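Local coordinates for protein DNA-binding transcriptional repressor YiaJ (Escherichia coli, PDB 1YSQ) that negatively controls transcription of the yiaKLMNOPQRS operon, which may be involved in the use of 2,3-diketo-L-gulonate, and is represented here by its C-terminal IclR-type domain, at residues 22-28 / 44-50; 69-73 / 144-149; 82-86 / 102-108; 132-136 / 165-170. The contacts are given in a common frame with arbitrary orientation. Numbering follows the deposited sequence.

The chain is the C-terminal, GAF-related domain of an IclR-type repressor, built on one antiparallel sheet. Interaction 1 comes first: it joins the end of helix 8-25 to the turn after strand 38-45 and closes the loop through the first hairpin. Interaction 2 opens next, on helix 68-75, and closes far along the chain at strand 146-153. Interaction 3, between helices 79-88 and 104-117, is contained within that long loop. Interaction 4 starts on strand 130-137 and ends on helix 162-182, so it crosses interaction 2. Strands 130-137 and 146-153 are neighbours in the sheet, and V148 O lies 2.9 Å from V135 N.

Interaction 1 of 4, residues 22-28 / 44-50; sequences NIATGET and KLEPTTG
In this IclR C-terminal domain the contact joins the C-terminal end of helix 8-25 (segment 22-28) to the loop leaving strand 38-45 (segment 44-50). T28 pairs with S151 and L45 with I29 in the sheet, by backbone hydrogen bonds. The helix runs to T25, with G26 N bonded to N22 O at 2.8 Å. G26 leaves it with phi/psi of 79/-1°, and E27 is extended. In register, G26 faces T48 (CA to CA 4.8 Å) and E27 faces P47 (4.2 Å).

Two backbone donors share one acceptor: T48 N (3.0 Å) and G50 N (2.9 Å) both bond to G26 O. A side chain at G26 would clash with T49 OG1. N22, chi1 t, donates from ND2 to E46 O at 3.0 Å and to E27 O at 2.9 Å. T25 OG1 accepts from E27 N at 3.2 Å, an ST turn; it also bonds to L21 O, one turn back.

T28 CA makes a CA-H...O contact with L45 O at 3.3 Å. K44 NZ forms a salt bridge with E46 OE2 at 2.8 Å and also bonds to T54 and A56. One water links T28 OG1, K44 NZ and E46 OE1; another joins I23 O to T48 OG1. Every direct hydrogen bond between the segments ends on a main-chain carbonyl, so the join depends on backbone shape, with N22 the one side-chain donor.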
# COMPACT_ATOMS: atom_id res chain seq x y z
N ASN A 22 -12.13 4.88 5.91
CA ASN A 22 -12.06 4.24 7.22
C ASN A 22 -13.47 3.98 7.76
O ASN A 22 -13.78 2.87 8.21
CB ASN A 22 -11.22 5.14 8.15
CG ASN A 22 -11.15 4.65 9.59
OD1 ASN A 22 -11.45 5.41 10.51
ND2 ASN A 22 -10.70 3.41 9.80
N ILE A 23 -14.33 4.99 7.71
CA ILE A 23 -15.73 4.83 8.15
C ILE A 23 -16.50 3.84 7.28
O ILE A 23 -17.23 2.99 7.80
CB ILE A 23 -16.46 6.21 8.22
CG1 ILE A 23 -15.76 7.17 9.20
CG2 ILE A 23 -17.98 6.05 8.54
CD1 ILE A 23 -15.59 6.64 10.62
N ALA A 24 -16.33 3.94 5.96
CA ALA A 24 -17.08 3.09 5.03
C ALA A 24 -16.74 1.61 5.17
O ALA A 24 -17.64 0.77 5.19
CB ALA A 24 -16.86 3.56 3.60
N THR A 25 -15.45 1.29 5.30
CA THR A 25 -15.02 -0.11 5.41
C THR A 25 -14.93 -0.64 6.84
O THR A 25 -14.94 -1.86 7.05
CB THR A 25 -13.65 -0.32 4.74
OG1 THR A 25 -12.65 0.43 5.46
CG2 THR A 25 -13.65 0.24 3.30
N GLY A 26 -14.74 0.25 7.81
CA GLY A 26 -14.49 -0.17 9.18
C GLY A 26 -13.05 -0.62 9.47
O GLY A 26 -12.71 -0.99 10.59
N GLU A 27 -12.20 -0.60 8.44
CA GLU A 27 -10.86 -1.20 8.51
C GLU A 27 -9.74 -0.18 8.65
O GLU A 27 -9.93 1.01 8.40
CB GLU A 27 -10.59 -2.01 7.22
CG GLU A 27 -11.59 -3.12 6.90
CD GLU A 27 -11.59 -4.25 7.93
OE1 GLU A 27 -10.80 -4.20 8.90
OE2 GLU A 27 -12.40 -5.20 7.77
N THR A 28 -8.55 -0.69 9.00
CA THR A 28 -7.30 0.08 9.02
C THR A 28 -7.02 0.73 7.67
O THR A 28 -7.01 0.02 6.64
CB THR A 28 -6.13 -0.86 9.31
OG1 THR A 28 -6.28 -1.46 10.60
CG2 THR A 28 -4.77 -0.06 9.37
N LYS A 44 -2.04 7.03 9.39
CA LYS A 44 -2.72 5.76 9.66
C LYS A 44 -3.99 5.97 10.49
O LYS A 44 -3.98 6.73 11.46
CB LYS A 44 -1.78 4.77 10.39
CG LYS A 44 -2.37 3.37 10.54
CD LYS A 44 -1.62 2.52 11.56
CE LYS A 44 -2.23 1.10 11.63
NZ LYS A 44 -1.80 0.33 12.89
N LEU A 45 -5.07 5.30 10.10
CA LEU A 45 -6.30 5.23 10.89
C LEU A 45 -6.54 3.81 11.35
O LEU A 45 -6.57 2.88 10.55
CB LEU A 45 -7.52 5.74 10.10
CG LEU A 45 -7.39 7.17 9.57
CD1 LEU A 45 -8.46 7.50 8.56
CD2 LEU A 45 -7.39 8.21 10.72
N GLU A 46 -6.72 3.65 12.66
CA GLU A 46 -7.07 2.37 13.23
C GLU A 46 -8.47 1.95 12.78
O GLU A 46 -9.26 2.82 12.41
CB GLU A 46 -6.98 2.45 14.76
CG GLU A 46 -5.56 2.61 15.31
CD GLU A 46 -4.61 1.49 14.89
OE1 GLU A 46 -5.05 0.33 14.76
OE2 GLU A 46 -3.40 1.75 14.70
N PRO A 47 -8.80 0.66 12.82
CA PRO A 47 -10.14 0.21 12.43
C PRO A 47 -11.23 0.76 13.37
O PRO A 47 -10.92 1.11 14.52
CB PRO A 47 -10.04 -1.32 12.54
CG PRO A 47 -8.96 -1.56 13.57
CD PRO A 47 -7.94 -0.47 13.26
N THR A 48 -12.46 0.86 12.88
CA THR A 48 -13.59 1.21 13.74
C THR A 48 -14.24 -0.09 14.18
O THR A 48 -13.98 -0.57 15.28
CB THR A 48 -14.61 2.13 13.03
OG1 THR A 48 -15.00 1.56 11.78
CG2 THR A 48 -13.97 3.45 12.63
N THR A 49 -15.06 -0.68 13.32
CA THR A 49 -15.73 -1.94 13.64
C THR A 49 -14.84 -3.13 13.31
O THR A 49 -15.05 -4.23 13.84
CB THR A 49 -17.06 -2.05 12.91
OG1 THR A 49 -16.86 -1.83 11.52
CG2 THR A 49 -18.01 -0.91 13.34
N GLY A 50 -13.83 -2.92 12.46
CA GLY A 50 -12.88 -3.98 12.15
C GLY A 50 -12.12 -4.39 13.40
O GLY A 50 -11.84 -3.56 14.27
O HOH W 1 -17.18 2.24 10.46
O HOH W 2 -4.38 -1.24 12.61

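Interaction 2 of 4, residues 69-73 / 144-149; sequences MGKIY and VPYAVS. With PO4 (phosphate ion), chain D; PO4 (phosphate ion), chain B.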
# COMPACT_ATOMS: atom_id res chain seq x y z
N MET A 69 2.03 -1.50 -0.65
CA MET A 69 2.33 -0.15 -1.16
C MET A 69 3.75 -0.08 -1.77
O MET A 69 3.94 0.51 -2.84
CB MET A 69 2.13 0.89 -0.06
CG MET A 69 0.62 1.12 0.32
SD MET A 69 0.33 2.44 1.56
CE MET A 69 1.00 1.70 2.88
N GLY A 70 4.73 -0.69 -1.09
CA GLY A 70 6.10 -0.75 -1.59
C GLY A 70 6.20 -1.46 -2.94
O GLY A 70 6.93 -1.02 -3.83
N LYS A 71 5.44 -2.55 -3.11
CA LYS A 71 5.42 -3.26 -4.38
C LYS A 71 4.82 -2.40 -5.49
O LYS A 71 5.30 -2.42 -6.64
CB LYS A 71 4.69 -4.60 -4.25
CG LYS A 71 5.50 -5.62 -3.43
CD LYS A 71 4.86 -7.03 -3.47
CE LYS A 71 3.49 -7.03 -2.77
NZ LYS A 71 2.86 -8.38 -2.70
N ILE A 72 3.81 -1.60 -5.15
CA ILE A 72 3.26 -0.63 -6.11
C ILE A 72 4.35 0.35 -6.57
O ILE A 72 4.50 0.59 -7.76
CB ILE A 72 2.07 0.11 -5.48
CG1 ILE A 72 0.86 -0.82 -5.44
CG2 ILE A 72 1.72 1.42 -6.23
CD1 ILE A 72 -0.25 -0.33 -4.56
N TYR A 73 5.12 0.89 -5.63
CA TYR A 73 6.20 1.81 -6.00
C TYR A 73 7.17 1.14 -6.97
O TYR A 73 7.52 1.72 -7.98
CB TYR A 73 6.95 2.31 -4.77
CG TYR A 73 6.09 3.15 -3.84
CD1 TYR A 73 5.25 4.14 -4.34
CD2 TYR A 73 6.14 2.97 -2.45
CE1 TYR A 73 4.46 4.94 -3.49
CE2 TYR A 73 5.34 3.76 -1.58
CZ TYR A 73 4.52 4.74 -2.11
OH TYR A 73 3.75 5.52 -1.27
N VAL A 144 4.11 7.86 -9.13
CA VAL A 144 3.42 7.40 -7.94
C VAL A 144 4.15 7.86 -6.65
O VAL A 144 4.99 7.15 -6.11
CB VAL A 144 3.27 5.84 -7.94
CG1 VAL A 144 2.44 5.36 -6.73
CG2 VAL A 144 2.64 5.35 -9.27
N PRO A 145 3.89 9.09 -6.22
CA PRO A 145 4.53 9.61 -5.00
C PRO A 145 3.96 9.02 -3.69
O PRO A 145 4.67 9.01 -2.68
CB PRO A 145 4.27 11.12 -5.11
CG PRO A 145 2.96 11.21 -5.84
CD PRO A 145 3.06 10.11 -6.89
N TYR A 146 2.71 8.55 -3.72
CA TYR A 146 1.99 8.12 -2.51
C TYR A 146 1.15 6.90 -2.86
O TYR A 146 0.90 6.62 -4.03
CB TYR A 146 1.05 9.20 -1.96
CG TYR A 146 1.72 10.53 -1.77
CD1 TYR A 146 2.55 10.77 -0.68
CD2 TYR A 146 1.54 11.55 -2.70
CE1 TYR A 146 3.20 11.98 -0.52
CE2 TYR A 146 2.18 12.77 -2.54
CZ TYR A 146 3.00 12.97 -1.46
OH TYR A 146 3.62 14.18 -1.32
N ALA A 147 0.70 6.19 -1.83
CA ALA A 147 -0.12 5.01 -2.03
C ALA A 147 -1.03 4.84 -0.82
O ALA A 147 -0.72 5.33 0.28
CB ALA A 147 0.77 3.77 -2.24
N VAL A 148 -2.14 4.14 -1.01
CA VAL A 148 -3.11 3.94 0.06
C VAL A 148 -3.33 2.44 0.20
O VAL A 148 -3.36 1.73 -0.80
CB VAL A 148 -4.49 4.57 -0.29
CG1 VAL A 148 -5.48 4.47 0.90
CG2 VAL A 148 -4.36 6.02 -0.75
N SER A 149 -3.52 1.96 1.43
CA SER A 149 -3.86 0.55 1.61
C SER A 149 -4.89 0.31 2.70
O SER A 149 -5.08 1.16 3.58
CB SER A 149 -2.58 -0.29 1.83
OG SER A 149 -2.07 -0.14 3.14
P PO4 D . 7.40 5.54 -8.26
O1 PO4 D . 6.85 5.61 -6.85
O2 PO4 D . 6.99 4.23 -8.91
O3 PO4 D . 6.90 6.72 -9.07
O4 PO4 D . 8.91 5.56 -8.13
P PO4 B . 1.27 -2.30 3.24
O1 PO4 B . 1.37 -3.83 3.07
O2 PO4 B . 1.34 -1.59 1.93
O3 PO4 B . 0.01 -1.90 3.99
O4 PO4 B . 2.47 -1.90 4.08
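Helix 69-73 runs roughly antiparallel to strand 146-149, with N-to-C directions 145° apart and short-segment axes 8.5 Å apart at their closest. M69 is nearest A147 (CA to CA 5.8 Å) and Y73 nearest V144 (6.5 Å). The strand alternates: A147 and S149 point toward the helix, Y146 and V148 away.

M69 CG packs on A147 CB at 3.7 Å, and its SD is 3.3 Å from A147 O. I72 CG2 meets V144 CG1 at 4.0 Å. Y73 CE1 lies 3.8 Å from V144 CG1, and Y73 CZ 3.9 Å from A147 CB. The Y73 hydroxyl bonds to S32. Phosphates, probably from the crystallisation liquor, sit at both ends: M69 N donates to O2 of the chain B ion at 2.7 Å, and V144 N to O3 of the chain D ion at 3.0 Å.

Helix 68-75 thus rests on the sheet. Strands 28-35 and 130-137 flank strand 146-153, and I72 also touches I114 of helix 104-117.

Interaction 3 of 4, residues 82-86 / 102-108; sequences VKSYW and TELPAMF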
# COMPACT_ATOMS: atom_id res chain seq x y z
N VAL A 82 14.70 -2.88 -9.57
CA VAL A 82 14.36 -4.13 -8.88
C VAL A 82 15.56 -5.06 -8.85
O VAL A 82 15.89 -5.63 -7.80
CB VAL A 82 13.15 -4.86 -9.54
CG1 VAL A 82 12.64 -6.00 -8.67
CG2 VAL A 82 12.02 -3.87 -9.88
N LYS A 83 16.22 -5.21 -9.99
CA LYS A 83 17.48 -5.96 -10.07
C LYS A 83 18.53 -5.43 -9.09
O LYS A 83 19.07 -6.21 -8.31
CB LYS A 83 18.02 -5.99 -11.52
CG LYS A 83 19.22 -6.92 -11.68
CD LYS A 83 19.24 -7.66 -13.01
CE LYS A 83 20.67 -8.02 -13.42
NZ LYS A 83 21.15 -7.18 -14.56
N SER A 84 18.80 -4.12 -9.11
CA SER A 84 19.81 -3.53 -8.22
C SER A 84 19.37 -3.61 -6.76
O SER A 84 20.19 -3.81 -5.87
CB SER A 84 20.13 -2.08 -8.59
OG SER A 84 20.46 -1.98 -9.97
N TYR A 85 18.07 -3.45 -6.51
CA TYR A 85 17.50 -3.60 -5.18
C TYR A 85 17.79 -4.99 -4.63
O TYR A 85 18.26 -5.13 -3.51
CB TYR A 85 15.99 -3.31 -5.21
CG TYR A 85 15.26 -3.49 -3.89
CD1 TYR A 85 15.09 -2.42 -3.01
CD2 TYR A 85 14.71 -4.73 -3.55
CE1 TYR A 85 14.41 -2.59 -1.79
CE2 TYR A 85 14.04 -4.91 -2.33
CZ TYR A 85 13.88 -3.84 -1.47
OH TYR A 85 13.19 -4.04 -0.29
N TRP A 86 17.52 -6.03 -5.43
CA TRP A 86 17.80 -7.41 -5.01
C TRP A 86 19.30 -7.62 -4.74
O TRP A 86 19.67 -8.30 -3.78
CB TRP A 86 17.28 -8.44 -6.04
CG TRP A 86 16.27 -9.36 -5.44
CD1 TRP A 86 16.45 -10.65 -5.04
CD2 TRP A 86 14.90 -9.04 -5.14
NE1 TRP A 86 15.29 -11.16 -4.51
CE2 TRP A 86 14.32 -10.20 -4.56
CE3 TRP A 86 14.10 -7.89 -5.31
CZ2 TRP A 86 12.98 -10.24 -4.14
CZ3 TRP A 86 12.77 -7.94 -4.89
CH2 TRP A 86 12.22 -9.10 -4.32
N THR A 102 10.71 -13.58 -2.06
CA THR A 102 12.15 -13.43 -1.84
C THR A 102 13.02 -13.67 -3.09
O THR A 102 14.22 -13.36 -3.06
CB THR A 102 12.65 -14.36 -0.70
OG1 THR A 102 12.34 -15.72 -1.00
CG2 THR A 102 11.90 -14.07 0.60
N GLU A 103 12.41 -14.19 -4.15
CA GLU A 103 13.10 -14.49 -5.40
C GLU A 103 12.77 -13.45 -6.46
O GLU A 103 11.59 -13.09 -6.66
CB GLU A 103 12.72 -15.89 -5.92
CG GLU A 103 12.81 -16.99 -4.88
CD GLU A 103 12.25 -18.33 -5.38
OE1 GLU A 103 11.17 -18.36 -6.04
OE2 GLU A 103 12.90 -19.37 -5.11
N LEU A 104 13.80 -12.97 -7.14
CA LEU A 104 13.64 -11.93 -8.16
C LEU A 104 12.67 -12.26 -9.31
O LEU A 104 11.85 -11.41 -9.68
CB LEU A 104 15.01 -11.49 -8.70
CG LEU A 104 15.06 -10.29 -9.64
CD1 LEU A 104 14.35 -9.08 -9.00
CD2 LEU A 104 16.51 -9.96 -9.99
N PRO A 105 12.78 -13.45 -9.92
CA PRO A 105 11.85 -13.79 -11.00
C PRO A 105 10.39 -13.74 -10.55
O PRO A 105 9.57 -13.18 -11.27
CB PRO A 105 12.27 -15.21 -11.40
CG PRO A 105 13.75 -15.26 -11.00
CD PRO A 105 13.79 -14.50 -9.71
N ALA A 106 10.09 -14.31 -9.37
CA ALA A 106 8.77 -14.24 -8.77
C ALA A 106 8.33 -12.80 -8.55
O ALA A 106 7.17 -12.47 -8.78
CB ALA A 106 8.73 -15.03 -7.46
N MET A 107 9.26 -11.94 -8.11
CA MET A 107 8.90 -10.54 -7.90
C MET A 107 8.53 -9.84 -9.21
O MET A 107 7.54 -9.09 -9.26
CB MET A 107 9.98 -9.76 -7.15
CG MET A 107 9.56 -8.28 -6.86
SD MET A 107 7.99 -7.98 -5.94
CE MET A 107 8.59 -8.26 -4.30
N PHE A 108 9.30 -10.09 -10.26
CA PHE A 108 9.00 -9.47 -11.56
C PHE A 108 7.61 -9.88 -12.06
O PHE A 108 6.88 -9.07 -12.63
CB PHE A 108 10.08 -9.81 -12.60
CG PHE A 108 11.22 -8.84 -12.63
CD1 PHE A 108 11.00 -7.49 -12.82
CD2 PHE A 108 12.53 -9.28 -12.46
CE1 PHE A 108 12.06 -6.59 -12.85
CE2 PHE A 108 13.60 -8.39 -12.48
CZ PHE A 108 13.36 -7.04 -12.68
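W86 lays its indole against L104, at the start of helix 104-117. L104 CB stands over the five-membered ring, 4.0 Å from its centroid and 10° off the ring normal, a CH-pi contact. This is the heart of a helix-helix contact within the IclR effector-binding-type domain, far from the centre of the chain. Helix 82-86 and helix 104-108 run roughly antiparallel, with directions 146° apart. Their short-segment axes come no closer than 10.9 Å, so side chains must fill the gap.

W86 contributes the largest share. Its CE3 is 3.9 Å from L104 CD1, and its CH2 is 3.7 Å from M107 CB. Its chi1 of -119° lies between the usual wells. One turn earlier on the same helix, V82 points at the same partner helix. V82 CG1 meets L104 CD1 at 3.5 Å and M107 CG at 4.2 Å. F108 turns a ring face to V82 CG1, while V82 CB is 3.8 Å from F108 CZ. L104 is therefore held between V82 and W86. K83 lies at the margin, with its CA 4.1 Å from L104 CD2.

Beyond the two helices, I93 also touches W86 and I101 touches M107, so loop residues help to line this apolar cluster. One polar link fixes the indole edge just ahead of helix 104-117: W86 NE1 donates to T102 O at 2.8 Å, with an N-H...O angle of 151°.

Interaction 4 of 4, residues 132-136 / 165-170; sequences CIAVP and LLKPLR
This is an alpha/beta layer contact in the GAF-related domain of an IclR-type regulator: helix 162-182 packs on the antiparallel sheet over strand 130-137. Strand 132-136 is extended throughout. Helix 165-170 runs beside it at 35° between N-to-C directions (signed crossing -35°), with the short-segment axes 8.8 Å apart at closest. P168 lacks the amide hydrogen for a bond to the preceding turn, and the helix is kinked there. I133 is nearest L166 (CA to CA 7.0 Å) and V135 nearest R170 (6.4 Å).

I133 and V135 point toward the helix. I133 takes chi1 m, chi2 t; V135 takes chi1 m. L166 and L169 share chi1 t, chi2 p, whereas L165 is m, t. I133 CD1 reaches L165 CB at 3.8 Å. I133 CG2 lies 4.0 Å from L166 CD1 and 3.8 Å from L169 CD2. V135 CG2 touches L169 CG at 3.7 Å. A134 points away, to the other side of the sheet, where it meets A68, M69 and I72 of helix 68-75. L165 and L169 also touch helix 8-25, at T25 and L21. The closest apolar pair is V135 CG1 to L166 CD1, 3.5 Å.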
# COMPACT_ATOMS: atom_id res chain seq x y z
N CYS A 132 -3.47 -7.28 2.97
CA CYS A 132 -3.72 -5.88 2.63
C CYS A 132 -4.06 -5.73 1.16
O CYS A 132 -3.69 -6.59 0.34
CB CYS A 132 -2.49 -5.01 2.95
SG CYS A 132 -1.88 -5.31 4.62
N ILE A 133 -4.77 -4.65 0.82
CA ILE A 133 -5.02 -4.28 -0.59
C ILE A 133 -4.51 -2.85 -0.74
O ILE A 133 -4.82 -2.01 0.11
CB ILE A 133 -6.53 -4.31 -0.94
CG1 ILE A 133 -7.17 -5.62 -0.49
CG2 ILE A 133 -6.75 -4.12 -2.47
CD1 ILE A 133 -8.70 -5.51 -0.34
N ALA A 134 -3.76 -2.57 -1.80
CA ALA A 134 -3.14 -1.25 -1.95
C ALA A 134 -3.32 -0.73 -3.38
O ALA A 134 -3.46 -1.51 -4.34
CB ALA A 134 -1.65 -1.32 -1.59
N VAL A 135 -3.36 0.60 -3.50
CA VAL A 135 -3.46 1.28 -4.79
C VAL A 135 -2.49 2.48 -4.85
O VAL A 135 -2.15 3.07 -3.83
CB VAL A 135 -4.91 1.79 -5.09
CG1 VAL A 135 -5.87 0.64 -5.32
CG2 VAL A 135 -5.41 2.74 -3.98
N PRO A 136 -2.06 2.86 -6.06
CA PRO A 136 -1.25 4.07 -6.26
C PRO A 136 -2.07 5.36 -6.17
O PRO A 136 -3.27 5.34 -6.44
CB PRO A 136 -0.72 3.90 -7.69
CG PRO A 136 -1.81 3.08 -8.39
CD PRO A 136 -2.28 2.12 -7.32
N LEU A 165 -13.73 -4.60 -1.93
CA LEU A 165 -13.07 -3.55 -1.16
C LEU A 165 -12.21 -2.65 -2.05
O LEU A 165 -12.01 -1.47 -1.74
CB LEU A 165 -12.22 -4.17 -0.05
CG LEU A 165 -12.94 -4.60 1.22
CD1 LEU A 165 -11.98 -5.40 2.12
CD2 LEU A 165 -13.51 -3.38 1.99
N LEU A 166 -11.71 -3.20 -3.15
CA LEU A 166 -10.85 -2.43 -4.04
C LEU A 166 -11.59 -1.24 -4.65
O LEU A 166 -11.01 -0.17 -4.87
CB LEU A 166 -10.26 -3.35 -5.13
CG LEU A 166 -9.35 -2.77 -6.21
CD1 LEU A 166 -8.18 -2.02 -5.58
CD2 LEU A 166 -8.84 -3.89 -7.10
N LYS A 167 -12.88 -1.41 -4.91
CA LYS A 167 -13.66 -0.33 -5.51
C LYS A 167 -13.64 1.01 -4.72
O LYS A 167 -13.23 2.02 -5.29
CB LYS A 167 -15.07 -0.77 -5.86
CG LYS A 167 -15.79 0.21 -6.76
CD LYS A 167 -17.16 -0.30 -7.10
CE LYS A 167 -18.18 0.80 -6.92
NZ LYS A 167 -18.57 1.30 -8.26
N PRO A 168 -14.07 1.04 -3.45
CA PRO A 168 -13.99 2.29 -2.67
C PRO A 168 -12.54 2.72 -2.41
O PRO A 168 -12.26 3.91 -2.34
CB PRO A 168 -14.70 1.95 -1.34
CG PRO A 168 -14.69 0.45 -1.27
CD PRO A 168 -14.74 -0.04 -2.69
N LEU A 169 -11.64 1.75 -2.28
CA LEU A 169 -10.22 2.06 -2.06
C LEU A 169 -9.68 2.83 -3.26
O LEU A 169 -9.00 3.87 -3.11
CB LEU A 169 -9.41 0.76 -1.88
CG LEU A 169 -7.88 0.92 -1.86
CD1 LEU A 169 -7.41 1.85 -0.75
CD2 LEU A 169 -7.25 -0.44 -1.72
N ARG A 170 -9.99 2.35 -4.46
CA ARG A 170 -9.52 3.03 -5.65
C ARG A 170 -10.19 4.41 -5.81
O ARG A 170 -9.54 5.40 -6.17
CB ARG A 170 -9.70 2.17 -6.90
CG ARG A 170 -9.37 2.93 -8.20
CD ARG A 170 -9.55 2.10 -9.45
NE ARG A 170 -10.91 1.56 -9.53
CZ ARG A 170 -11.22 0.27 -9.42
NH1 ARG A 170 -10.26 -0.65 -9.25
NH2 ARG A 170 -12.49 -0.10 -9.50